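Glutathione synthetase-like effector 30 (Gpa-GSS30-apo) (Globodera pallida, PDB 5OET) is a glutathione synthetase-like effector of a plant-parasitic nematode, probably derived from a housekeeping enzyme that joins gamma-glutamylcysteine and glycine at the expense of ATP. Local coordinates at residues L114-R117 with A118-Y122. Residues are numbered along the deposited sequence; the frame is centred on the assembly and turned at random.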
# COMPACT_ATOMS: atom_id res chain seq x y z
N LEU A 114 -23.60 19.33 -18.79
CA LEU A 114 -25.02 18.98 -19.04
C LEU A 114 -25.76 18.58 -17.76
O LEU A 114 -26.86 19.02 -17.52
CB LEU A 114 -25.10 17.85 -20.06
CG LEU A 114 -26.45 17.17 -20.24
CD1 LEU A 114 -27.49 18.17 -20.71
CD2 LEU A 114 -26.35 16.02 -21.22
N TYR A 115 -25.17 17.70 -16.96
CA TYR A 115 -25.82 17.23 -15.74
C TYR A 115 -25.82 18.30 -14.65
O TYR A 115 -26.75 18.37 -13.85
CB TYR A 115 -25.16 15.94 -15.24
CG TYR A 115 -25.58 14.75 -16.05
CD1 TYR A 115 -26.76 14.10 -15.79
CD2 TYR A 115 -24.79 14.30 -17.09
CE1 TYR A 115 -27.16 13.02 -16.55
CE2 TYR A 115 -25.17 13.22 -17.87
CZ TYR A 115 -26.35 12.58 -17.59
OH TYR A 115 -26.69 11.52 -18.38
N PHE A 116 -24.79 19.15 -14.62
CA PHE A 116 -24.77 20.27 -13.70
C PHE A 116 -25.92 21.23 -13.96
O PHE A 116 -26.62 21.60 -13.05
CB PHE A 116 -23.43 21.02 -13.78
CG PHE A 116 -23.38 22.24 -12.92
CD1 PHE A 116 -23.57 22.13 -11.55
CD2 PHE A 116 -23.17 23.50 -13.47
CE1 PHE A 116 -23.55 23.26 -10.75
CE2 PHE A 116 -23.13 24.62 -12.67
CZ PHE A 116 -23.33 24.50 -11.30
N ARG A 117 -26.10 21.62 -15.21
CA ARG A 117 -27.14 22.57 -15.63
C ARG A 117 -28.55 22.01 -15.54
O ARG A 117 -29.48 22.73 -15.19
CB ARG A 117 -26.87 23.04 -17.05
CG ARG A 117 -25.64 23.92 -17.15
CD ARG A 117 -25.26 24.23 -18.59
NE ARG A 117 -23.94 24.85 -18.68
CZ ARG A 117 -23.35 25.27 -19.80
NH1 ARG A 117 -23.95 25.14 -20.99
NH2 ARG A 117 -22.13 25.82 -19.74
N ALA A 118 -28.71 20.73 -15.84
CA ALA A 118 -29.96 20.03 -15.56
C ALA A 118 -30.28 19.99 -14.07
O ALA A 118 -31.44 20.08 -13.69
CB ALA A 118 -29.89 18.62 -16.09
N SER A 119 -29.26 19.85 -13.23
CA SER A 119 -29.41 19.86 -11.77
C SER A 119 -29.75 21.22 -11.18
O SER A 119 -30.35 21.30 -10.11
CB SER A 119 -28.15 19.29 -11.12
OG SER A 119 -27.93 17.96 -11.57
N CYS A 120 -29.37 22.30 -11.87
CA CYS A 120 -29.81 23.67 -11.54
C CYS A 120 -31.24 24.02 -11.96
O CYS A 120 -31.66 25.15 -11.75
CB CYS A 120 -28.85 24.70 -12.20
SG CYS A 120 -27.12 24.60 -11.67
N ASP A 121 -31.98 23.09 -12.56
CA ASP A 121 -33.33 23.35 -13.11
C ASP A 121 -34.30 22.29 -12.57
O ASP A 121 -34.66 21.35 -13.27
CB ASP A 121 -33.28 23.32 -14.66
CG ASP A 121 -34.58 23.85 -15.32
OD1 ASP A 121 -35.59 24.09 -14.62
OD2 ASP A 121 -34.57 24.02 -16.57
N TYR A 122 -34.69 22.47 -11.30
CA TYR A 122 -35.57 21.53 -10.59
C TYR A 122 -36.89 21.25 -11.32
O TYR A 122 -37.35 20.09 -11.38
CB TYR A 122 -35.87 22.03 -9.17
CG TYR A 122 -36.58 21.02 -8.27
CD1 TYR A 122 -36.20 19.67 -8.25
CD2 TYR A 122 -37.58 21.41 -7.40
CE1 TYR A 122 -36.82 18.75 -7.42
CE2 TYR A 122 -38.21 20.50 -6.55
CZ TYR A 122 -37.82 19.16 -6.57
OH TYR A 122 -38.41 18.22 -5.75
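Ser119 and Tyr115 meet at the C-terminal end of helix 98-119, in a domain of the eukaryotic glutathione synthase family, and illustrate how backbone and side-chain donors share the last carbonyls of a helix before the chain turns away. The i to i+4 pattern is straightest at Ala118, whose N donates to Leu114 O at 3.0 Å with an N-H...O angle of 163°, and it continues through Ser119 and Cys120. At Tyr115 O two donors of a single residue converge. Ser119 N binds it at 3.0 Å, less straight, from above the carbonyl plane, while Ser119 OG donates to the same oxygen at 2.6 Å from the opposite face. The hydroxyl can double back because chi1 of -59° sets OG beside its own backbone N and anti to the carbonyl carbon. OG is also hydrogen-bonded to Ser346 OG, tying the helix end to the chain just beyond helix 342-345. Cys120, already past the helix, still gives its N-H to Phe116 O at 3.1 Å, with a weak second branch toward Arg117 O. Asp121 N then turns back to Ala118 O, and Asp121 stands at the N-cap of helix 122-127, its OD1 weakly bonded to Phe124 N. The Arg117 side chain is extended from CG to NE, and its NH1 donates to Phe364 O. Phe116 packs on Phe343 and, on strand 160-173, Phe163; Tyr115 also touches Phe163, so this helix end is wedged between helix 342-345 and the large mixed sheet. Over one face of the Phe116 ring lies Cys120 SG in a sulfur-aromatic contact, 4.0 Å from the ring centroid and displaced toward the rim, with CZ the ring atom nearest the sulfur.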